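Local atomic coordinates of transcriptional regulator (Methanobacterium thermoautotrophicum, PDB entry 3BPV), a protein that probably binds DNA through winged-helix domains and represses transcription as a dimeric regulator of the MarR family. Residues L35-I38 against H39-P42; G43-Q46 against D47-A50; K57-I60 against A61-R65; L110-R113 against D114-E117. All coordinates share one frame; numbering follows the deposited sequence.

Contact 1: residues L35-I38 against H39-P42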
loop_
_atom_site.group_PDB
_atom_site.type_symbol
_atom_site.label_atom_id
_atom_site.label_comp_id
_atom_site.label_asym_id
_atom_site.label_seq_id
_atom_site.Cartn_x
_atom_site.Cartn_y
_atom_site.Cartn_z
ATOM N N LEU A 35 -3.077 -7.482 -11.533
ATOM C CA LEU A 35 -2.832 -7.946 -12.888
ATOM C C LEU A 35 -1.472 -8.633 -13.000
ATOM O O LEU A 35 -1.369 -9.722 -13.566
ATOM C CB LEU A 35 -2.904 -6.772 -13.864
ATOM C CG LEU A 35 -2.862 -7.135 -15.349
ATOM C CD1 LEU A 35 -4.058 -7.993 -15.703
ATOM C CD2 LEU A 35 -2.875 -5.862 -16.179
ATOM N N LEU A 36 -0.429 -8.015 -12.456
ATOM C CA LEU A 36 0.901 -8.611 -12.540
ATOM C C LEU A 36 0.982 -9.911 -11.760
ATOM O O LEU A 36 1.663 -10.850 -12.181
ATOM C CB LEU A 36 1.971 -7.633 -12.046
ATOM C CG LEU A 36 2.139 -6.368 -12.898
ATOM C CD1 LEU A 36 3.212 -5.477 -12.290
ATOM C CD2 LEU A 36 2.510 -6.761 -14.329
ATOM N N ARG A 37 0.291 -9.979 -10.627
ATOM C CA ARG A 37 0.311 -11.197 -9.825
ATOM C C ARG A 37 -0.394 -12.348 -10.539
ATOM O O ARG A 37 0.065 -13.489 -10.481
ATOM C CB ARG A 37 -0.347 -10.950 -8.467
ATOM C CG ARG A 37 -0.206 -12.106 -7.494
ATOM C CD ARG A 37 1.212 -12.228 -6.965
ATOM N NE ARG A 37 1.351 -13.380 -6.078
ATOM C CZ ARG A 37 1.303 -14.643 -6.488
ATOM N NH1 ARG A 37 1.124 -14.920 -7.772
ATOM N NH2 ARG A 37 1.432 -15.630 -5.614
ATOM N N ILE A 38 -1.505 -12.061 -11.208
ATOM C CA ILE A 38 -2.236 -13.097 -11.929
ATOM C C ILE A 38 -1.424 -13.511 -13.150
ATOM O O ILE A 38 -1.400 -14.689 -13.529
ATOM C CB ILE A 38 -3.617 -12.587 -12.385
ATOM C CG1 ILE A 38 -4.451 -12.201 -11.162
ATOM C CG2 ILE A 38 -4.338 -13.668 -13.187
ATOM C CD1 ILE A 38 -5.686 -11.405 -11.499
ATOM N N HIS A 39 -0.765 -12.531 -13.758
ATOM C CA HIS A 39 0.071 -12.741 -14.933
ATOM C C HIS A 39 1.176 -13.756 -14.653
ATOM O O HIS A 39 1.470 -14.620 -15.489
ATOM C CB HIS A 39 0.681 -11.396 -15.363
ATOM C CG HIS A 39 1.761 -11.511 -16.396
ATOM N ND1 HIS A 39 1.543 -12.040 -17.650
ATOM C CD2 HIS A 39 3.063 -11.138 -16.366
ATOM C CE1 HIS A 39 2.664 -11.986 -18.348
ATOM N NE2 HIS A 39 3.601 -11.443 -17.593
ATOM N N ARG A 40 1.784 -13.663 -13.477
ATOM C CA ARG A 40 2.862 -14.577 -13.130
ATOM C C ARG A 40 2.353 -15.900 -12.568
ATOM O O ARG A 40 3.127 -16.850 -12.420
ATOM C CB ARG A 40 3.822 -13.915 -12.135
ATOM C CG ARG A 40 3.229 -13.612 -10.772
ATOM C CD ARG A 40 4.295 -13.047 -9.845
ATOM N NE ARG A 40 5.437 -13.949 -9.731
ATOM C CZ ARG A 40 5.377 -15.172 -9.211
ATOM N NH1 ARG A 40 4.225 -15.644 -8.752
ATOM N NH2 ARG A 40 6.467 -15.925 -9.160
ATOM N N GLU A 41 1.059 -15.975 -12.267
ATOM C CA GLU A 41 0.490 -17.205 -11.729
ATOM C C GLU A 41 -0.900 -17.471 -12.312
ATOM O O GLU A 41 -1.917 -17.385 -11.615
ATOM C CB GLU A 41 0.441 -17.120 -10.197
ATOM C CG GLU A 41 0.036 -18.403 -9.492
ATOM C CD GLU A 41 0.328 -18.361 -7.998
ATOM O OE1 GLU A 41 -0.246 -19.179 -7.254
ATOM O OE2 GLU A 41 1.144 -17.518 -7.573
ATOM N N PRO A 42 -0.958 -17.803 -13.616
ATOM C CA PRO A 42 -2.225 -18.081 -14.296
ATOM C C PRO A 42 -3.034 -19.170 -13.596
ATOM O O PRO A 42 -2.509 -20.236 -13.270
ATOM C CB PRO A 42 -1.779 -18.489 -15.707
ATOM C CG PRO A 42 -0.417 -19.057 -15.487
ATOM C CD PRO A 42 0.184 -18.081 -14.503
#

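Contact 2: residues G43-Q46 against D47-A50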
loop_
_atom_site.group_PDB
_atom_site.type_symbol
_atom_site.label_atom_id
_atom_site.label_comp_id
_atom_site.label_asym_id
_atom_site.label_seq_id
_atom_site.Cartn_x
_atom_site.Cartn_y
_atom_site.Cartn_z
ATOM N N GLY A 43 -4.309 -18.883 -13.351
ATOM C CA GLY A 43 -5.173 -19.844 -12.691
ATOM C C GLY A 43 -5.266 -19.687 -11.186
ATOM O O GLY A 43 -5.984 -20.433 -10.525
ATOM N N ILE A 44 -4.537 -18.722 -10.636
ATOM C CA ILE A 44 -4.573 -18.498 -9.200
ATOM C C ILE A 44 -6.021 -18.233 -8.783
ATOM O O ILE A 44 -6.770 -17.561 -9.493
ATOM C CB ILE A 44 -3.675 -17.292 -8.801
ATOM C CG1 ILE A 44 -3.596 -17.179 -7.276
ATOM C CG2 ILE A 44 -4.222 -16.002 -9.406
ATOM C CD1 ILE A 44 -2.613 -16.126 -6.784
ATOM N N LYS A 45 -6.416 -18.787 -7.639
ATOM C CA LYS A 45 -7.770 -18.592 -7.126
ATOM C C LYS A 45 -7.877 -17.180 -6.562
ATOM O O LYS A 45 -6.903 -16.643 -6.031
ATOM C CB LYS A 45 -8.086 -19.600 -6.015
ATOM C CG LYS A 45 -8.615 -20.955 -6.479
ATOM C CD LYS A 45 -7.586 -21.751 -7.256
ATOM C CE LYS A 45 -8.116 -23.145 -7.552
ATOM N NZ LYS A 45 -7.171 -23.927 -8.387
ATOM N N GLN A 46 -9.061 -16.587 -6.674
ATOM C CA GLN A 46 -9.268 -15.245 -6.155
ATOM C C GLN A 46 -8.968 -15.203 -4.667
ATOM O O GLN A 46 -8.358 -14.250 -4.191
ATOM C CB GLN A 46 -10.706 -14.781 -6.396
ATOM C CG GLN A 46 -11.002 -13.391 -5.829
ATOM C CD GLN A 46 -12.356 -12.862 -6.259
ATOM O OE1 GLN A 46 -12.824 -13.153 -7.359
ATOM N NE2 GLN A 46 -12.983 -12.062 -5.401
ATOM N N ASP A 47 -9.387 -16.227 -3.927
ATOM C CA ASP A 47 -9.128 -16.230 -2.496
ATOM C C ASP A 47 -7.638 -16.360 -2.205
ATOM O O ASP A 47 -7.169 -15.886 -1.173
ATOM C CB ASP A 47 -9.922 -17.337 -1.778
ATOM C CG ASP A 47 -9.576 -18.729 -2.263
ATOM O OD1 ASP A 47 -10.228 -19.206 -3.213
ATOM O OD2 ASP A 47 -8.658 -19.344 -1.689
ATOM N N GLU A 48 -6.889 -16.986 -3.113
ATOM C CA GLU A 48 -5.445 -17.137 -2.930
ATOM C C GLU A 48 -4.764 -15.796 -3.199
ATOM O O GLU A 48 -3.778 -15.445 -2.545
ATOM C CB GLU A 48 -4.893 -18.220 -3.868
ATOM C CG GLU A 48 -5.500 -19.595 -3.619
ATOM C CD GLU A 48 -4.979 -20.664 -4.559
ATOM O OE1 GLU A 48 -4.902 -20.413 -5.782
ATOM O OE2 GLU A 48 -4.661 -21.768 -4.067
ATOM N N LEU A 49 -5.292 -15.048 -4.163
ATOM C CA LEU A 49 -4.742 -13.735 -4.467
ATOM C C LEU A 49 -5.029 -12.824 -3.268
ATOM O O LEU A 49 -4.167 -12.046 -2.861
ATOM C CB LEU A 49 -5.390 -13.163 -5.728
ATOM C CG LEU A 49 -4.782 -11.861 -6.257
ATOM C CD1 LEU A 49 -3.383 -12.144 -6.783
ATOM C CD2 LEU A 49 -5.650 -11.284 -7.368
ATOM N N ALA A 50 -6.232 -12.931 -2.708
ATOM C CA ALA A 50 -6.612 -12.137 -1.540
ATOM C C ALA A 50 -5.684 -12.441 -0.375
ATOM O O ALA A 50 -5.219 -11.539 0.317
ATOM C CB ALA A 50 -8.040 -12.442 -1.143
HETATM O O HOH W 1 -4.931 -23.528 -6.778
#

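Contact 3: residues K57-I60 against A61-R65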
loop_
_atom_site.group_PDB
_atom_site.type_symbol
_atom_site.label_atom_id
_atom_site.label_comp_id
_atom_site.label_asym_id
_atom_site.label_seq_id
_atom_site.Cartn_x
_atom_site.Cartn_y
_atom_site.Cartn_z
ATOM N N LYS A 57 -11.225 -8.501 1.848
ATOM C CA LYS A 57 -11.898 -9.123 0.716
ATOM C C LYS A 57 -12.669 -8.133 -0.145
ATOM O O LYS A 57 -12.668 -8.235 -1.373
ATOM C CB LYS A 57 -12.855 -10.202 1.218
ATOM C CG LYS A 57 -12.150 -11.396 1.834
ATOM C CD LYS A 57 -13.117 -12.295 2.598
ATOM C CE LYS A 57 -14.311 -12.687 1.748
ATOM N NZ LYS A 57 -13.895 -13.345 0.479
ATOM N N GLY A 58 -13.337 -7.184 0.499
ATOM C CA GLY A 58 -14.106 -6.198 -0.239
ATOM C C GLY A 58 -13.257 -5.401 -1.211
ATOM O O GLY A 58 -13.663 -5.176 -2.354
ATOM N N THR A 59 -12.079 -4.979 -0.765
ATOM C CA THR A 59 -11.186 -4.193 -1.604
ATOM C C THR A 59 -10.712 -4.990 -2.813
ATOM O O THR A 59 -10.760 -4.494 -3.939
ATOM C CB THR A 59 -9.967 -3.695 -0.808
ATOM O OG1 THR A 59 -10.411 -2.860 0.268
ATOM C CG2 THR A 59 -9.038 -2.890 -1.706
ATOM N N ILE A 60 -10.269 -6.223 -2.589
ATOM C CA ILE A 60 -9.804 -7.064 -3.679
ATOM C C ILE A 60 -10.944 -7.331 -4.653
ATOM O O ILE A 60 -10.746 -7.314 -5.862
ATOM C CB ILE A 60 -9.227 -8.415 -3.162
ATOM C CG1 ILE A 60 -8.982 -9.361 -4.340
ATOM C CG2 ILE A 60 -10.159 -9.039 -2.162
ATOM C CD1 ILE A 60 -8.286 -10.643 -3.965
ATOM N N ALA A 61 -12.145 -7.555 -4.133
ATOM C CA ALA A 61 -13.293 -7.827 -4.989
ATOM C C ALA A 61 -13.565 -6.675 -5.953
ATOM O O ALA A 61 -13.798 -6.896 -7.141
ATOM C CB ALA A 61 -14.530 -8.100 -4.137
ATOM N N ARG A 62 -13.543 -5.449 -5.437
ATOM C CA ARG A 62 -13.790 -4.276 -6.269
ATOM C C ARG A 62 -12.655 -4.068 -7.264
ATOM O O ARG A 62 -12.893 -3.693 -8.406
ATOM C CB ARG A 62 -13.965 -3.031 -5.400
ATOM C CG ARG A 62 -15.179 -3.097 -4.482
ATOM C CD ARG A 62 -15.534 -1.728 -3.915
ATOM N NE ARG A 62 -16.072 -0.854 -4.955
ATOM C CZ ARG A 62 -17.354 -0.800 -5.303
ATOM N NH1 ARG A 62 -18.254 -1.561 -4.693
ATOM N NH2 ARG A 62 -17.734 0.009 -6.281
ATOM N N THR A 63 -11.422 -4.306 -6.834
ATOM C CA THR A 63 -10.276 -4.150 -7.721
ATOM C C THR A 63 -10.346 -5.135 -8.891
ATOM O O THR A 63 -10.122 -4.771 -10.052
ATOM C CB THR A 63 -8.968 -4.373 -6.939
ATOM O OG1 THR A 63 -8.889 -3.413 -5.879
ATOM C CG2 THR A 63 -7.758 -4.229 -7.840
ATOM N N LEU A 64 -10.663 -6.388 -8.586
ATOM C CA LEU A 64 -10.763 -7.406 -9.616
ATOM C C LEU A 64 -11.953 -7.150 -10.542
ATOM O O LEU A 64 -11.872 -7.403 -11.741
ATOM C CB LEU A 64 -10.870 -8.788 -8.968
ATOM C CG LEU A 64 -9.617 -9.229 -8.210
ATOM C CD1 LEU A 64 -9.917 -10.525 -7.474
ATOM C CD2 LEU A 64 -8.451 -9.413 -9.177
ATOM N N ARG A 65 -13.050 -6.634 -9.996
ATOM C CA ARG A 65 -14.216 -6.347 -10.822
ATOM C C ARG A 65 -13.850 -5.298 -11.872
ATOM O O ARG A 65 -14.247 -5.402 -13.033
ATOM C CB ARG A 65 -15.377 -5.854 -9.951
ATOM C CG ARG A 65 -16.699 -5.732 -10.694
ATOM C CD ARG A 65 -17.837 -5.388 -9.743
ATOM N NE ARG A 65 -18.007 -6.405 -8.709
ATOM C CZ ARG A 65 -18.978 -6.396 -7.801
ATOM N NH1 ARG A 65 -19.876 -5.420 -7.795
ATOM N NH2 ARG A 65 -19.053 -7.365 -6.900
#

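Contact 4: residues L110-R113 against D114-E117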
loop_
_atom_site.group_PDB
_atom_site.type_symbol
_atom_site.label_atom_id
_atom_site.label_comp_id
_atom_site.label_asym_id
_atom_site.label_seq_id
_atom_site.Cartn_x
_atom_site.Cartn_y
_atom_site.Cartn_z
ATOM N N LEU A 110 12.655 8.716 -12.523
ATOM C CA LEU A 110 12.333 10.007 -11.927
ATOM C C LEU A 110 12.686 10.019 -10.440
ATOM O O LEU A 110 13.267 10.975 -9.933
ATOM C CB LEU A 110 10.844 10.317 -12.104
ATOM C CG LEU A 110 10.366 10.715 -13.505
ATOM C CD1 LEU A 110 8.856 10.609 -13.572
ATOM C CD2 LEU A 110 10.815 12.130 -13.828
ATOM N N LEU A 111 12.328 8.946 -9.745
ATOM C CA LEU A 111 12.596 8.840 -8.318
ATOM C C LEU A 111 14.092 8.890 -7.995
ATOM O O LEU A 111 14.506 9.508 -7.017
ATOM C CB LEU A 111 12.012 7.532 -7.783
ATOM C CG LEU A 111 11.846 7.461 -6.261
ATOM C CD1 LEU A 111 10.626 8.271 -5.858
ATOM C CD2 LEU A 111 11.691 6.025 -5.807
ATOM N N PHE A 112 14.891 8.233 -8.830
ATOM C CA PHE A 112 16.339 8.156 -8.635
ATOM C C PHE A 112 17.174 9.231 -9.326
ATOM O O PHE A 112 18.392 9.099 -9.394
ATOM C CB PHE A 112 16.858 6.796 -9.123
ATOM C CG PHE A 112 16.553 5.643 -8.203
ATOM C CD1 PHE A 112 17.076 5.601 -6.916
ATOM C CD2 PHE A 112 15.779 4.569 -8.650
ATOM C CE1 PHE A 112 16.835 4.498 -6.083
ATOM C CE2 PHE A 112 15.534 3.465 -7.831
ATOM C CZ PHE A 112 16.065 3.431 -6.544
ATOM N N ARG A 113 16.546 10.286 -9.825
ATOM C CA ARG A 113 17.298 11.331 -10.522
ATOM C C ARG A 113 18.516 11.878 -9.782
ATOM O O ARG A 113 19.565 12.108 -10.396
ATOM C CB ARG A 113 16.369 12.492 -10.900
ATOM C CG ARG A 113 15.630 12.271 -12.208
ATOM C CD ARG A 113 14.643 13.391 -12.482
ATOM N NE ARG A 113 13.532 13.363 -11.538
ATOM C CZ ARG A 113 12.494 14.187 -11.584
ATOM N NH1 ARG A 113 12.422 15.110 -12.534
ATOM N NH2 ARG A 113 11.528 14.092 -10.680
ATOM N N ASP A 114 18.395 12.083 -8.474
ATOM C CA ASP A 114 19.502 12.629 -7.697
ATOM C C ASP A 114 20.376 11.560 -7.043
ATOM O O ASP A 114 21.136 11.845 -6.119
ATOM C CB ASP A 114 18.962 13.582 -6.632
ATOM C CG ASP A 114 18.345 14.833 -7.228
ATOM O OD1 ASP A 114 17.656 15.563 -6.490
ATOM O OD2 ASP A 114 18.555 15.089 -8.435
ATOM N N PHE A 115 20.266 10.333 -7.529
ATOM C CA PHE A 115 21.058 9.224 -7.004
ATOM C C PHE A 115 22.140 8.847 -8.002
ATOM O O PHE A 115 21.895 8.857 -9.211
ATOM C CB PHE A 115 20.182 7.984 -6.805
ATOM C CG PHE A 115 19.594 7.850 -5.430
ATOM C CD1 PHE A 115 18.870 8.887 -4.861
ATOM C CD2 PHE A 115 19.746 6.663 -4.718
ATOM C CE1 PHE A 115 18.301 8.749 -3.596
ATOM C CE2 PHE A 115 19.178 6.515 -3.447
ATOM C CZ PHE A 115 18.458 7.557 -2.889
ATOM N N THR A 116 23.332 8.519 -7.519
ATOM C CA THR A 116 24.357 8.070 -8.446
ATOM C C THR A 116 23.937 6.639 -8.748
ATOM O O THR A 116 23.142 6.050 -8.012
ATOM C CB THR A 116 25.750 8.030 -7.816
ATOM O OG1 THR A 116 25.762 7.063 -6.758
ATOM C CG2 THR A 116 26.126 9.390 -7.272
ATOM N N GLU A 117 24.463 6.066 -9.819
ATOM C CA GLU A 117 24.095 4.708 -10.167
ATOM C C GLU A 117 24.493 3.725 -9.063
ATOM O O GLU A 117 23.770 2.761 -8.796
ATOM C CB GLU A 117 24.741 4.318 -11.499
ATOM C CG GLU A 117 24.098 3.112 -12.158
ATOM C CD GLU A 117 22.614 3.319 -12.423
ATOM O OE1 GLU A 117 22.250 4.318 -13.082
ATOM O OE2 GLU A 117 21.806 2.481 -11.976
HETATM O O HOH W 2 16.207 11.614 -6.571
#

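Contact 1: residues L35-I38 against H39-P42
R37 and E41 form a salt bridge one helical turn apart, where helix 29-40 runs out. The R37 chain starts with CG anti to the backbone N (chi1 -172°). It then bends at chi2, which carries the guanidinium along the helix toward E41. R37 CB and CG pack on L49 of helix 46-53, and F53 also touches the side chain. Further out, R37 CZ lies 3.1 Å from E41 OE2. At the tip, R37 NH1 lies 2.6 Å and R37 NH2 2.7 Å from the same E41 OE2. The grip is end-on, with both nitrogens on a single oxygen. That oxygen lies in the guanidinium plane but is reached from one face of the carboxylate, and the two groups are turned 41° apart. R37 NH1 also stands 3.3 Å from E41 CB. Over one face of the R37 guanidinium comes R40 NH1, 3.3 Å from R37 NH1, with the two arginine planes nearly perpendicular. R40 NH1 makes a long ion pair with E41 OE2 as well, while R40 CG rests 3.2 Å from R37 O. F52 adds a cation-pi contact to R37. Replacing R37 by a leucine would probably cost E41 OE2 both of its close donors and leave it to the long pair with R40. Two arginines around one carboxylate make a small charge network at the helix end, consistent with a deprotonated E41.

Contact 2: residues G43-Q46 against D47-A50
K45 lies over one face of the E48 carboxylate at the start of helix 46-53. K45 CB and K45 CD are each 3.3 Å from E48 OE1 on that face. At the edge, E48 OE1 accepts from K45 N at 2.9 Å, on its anti side and 23° out of the carboxylate plane. The bond is fairly straight at 165°. E48 OE2 receives a water hydrogen, and the same water accepts from K45 NZ at 2.8 Å. D47 OD1 stands 3.5 Å from K45 CB, but the main partner of the D47 carboxylate is R84. K45 is the N-cap residue, and E48 sits three positions on, so the E48 OE1 bond is the half of a capping box made by the later residue. With CG anti to its carbonyl carbon (chi1 -61°), E48 runs alongside K45. Loss of the carboxylate, as with an alanine at E48, would probably leave K45 N without its acceptor and break the water bridge to K45 NZ. The first turn is closed by L49 N to K45 O at 2.9 Å. I44 CD1 meets L49 CD1 at 4.1 Å. I44 and L49 face R37 of helix 29-40, while Q46 and A50 face helix 57-69. Backbone bonds from G43, I44 and Q46 tie the loop and the helix start to L87 and Y85 of strand 84-89.

Contact 3: residues K57-I60 against A61-R65
I60 and L64 run alongside each other in one direction, one turn apart on helix 57-69. I60 sends CG1 anti to its backbone N (chi1 170°), which brings the longer branch alongside L64. I60 CG1 then meets L64 CD1 at 3.5 Å, a close fit for two carbons. L64 CG sits 3.2 Å from I60 O, so the leucine covers the carbonyl that its own N uses. That backbone bond, L64 N to I60 O, is 2.9 Å long with an angle of 166°. Both side chains turn into the protein, toward A50 and L49 of helix 46-53. T59 and T63 lie on another side of the helix. T63 OG1 stands 2.9 Å from T59 O. T59 O accepts from T63 N at 3.0 Å. T59 OG1 is hydrogen-bonded to D56 OD1, and T59 packs on T59 of the second subunit. On the outer side, R62 CG rests 3.3 Å from G58 O before its chain bends away at chi3. Helix 57-69 corresponds to the recognition helix of the winged helix-turn-helix, which in MarR relatives enters the DNA major groove. Its chemistry divides to match. I60 and L64 are buried against helix 46-53, and T63 against helix 29-40. K57, R62 and R65 are exposed, positive charges consistent with contact to DNA phosphates.

Contact 4: residues L110-R113 against D114-E117
F112 and F115 are the two ends of a type I beta turn that joins helix 97-111 to helix 117-136. Their rings form a T-shaped (edge-to-face) pair. The edge of F112 points at the face of F115, with centroids 5.3 Å apart and planes at 67°. The closest atoms are F112 CD1 and F115 CD2, at 3.6 Å. F115 CB stands 3.3 Å from F112 O. The turn is closed by F115 N to F112 O at 2.9 Å. F112 is buried and also touches R120 and F123 of helix 117-136. D114, at the third position of the turn, is exposed. A water bridges it to the helix end, donating to L111 O at 2.7 Å and accepting from D114 N at 2.9 Å. In MarR proteins the terminal helices build the dimer interface, and this turn belongs to it. R113 makes a salt bridge with E133 of the second subunit, R129 of that subunit forms a cation-pi contact with F115, and its L130 packs on both phenylalanines. The turn thus puts an aromatic pair and a charged arm against the other chain. R113 is also held to its own helix end. R113 NE donates to L110 O at 2.9 Å, in the carbonyl plane on a lone pair. L110 CD2 lies over the centre of the R113 guanidinium, 3.5 Å above its plane.

Overall arrangement
Contacts 1, 2 and 3 follow one another along the chain and share one hydrophobic core, that of the winged-helix domain. Contact 2 is the middle piece. It meets contact 1 through R37 CG and L49 CD1, 3.3 Å apart, and contact 3 through A50 CA and I60 CD1, also 3.3 Å apart. Contacts 1 and 3 touch more lightly, at I38 CD1 and L64 CD2. Contact 4 stands apart, on the other side of the chain's centre. Its centre is about 29 Å from that of contact 1 and about 35 Å from that of contact 3. The first three therefore build the probable DNA-binding end, while contact 4 belongs to the dimer interface.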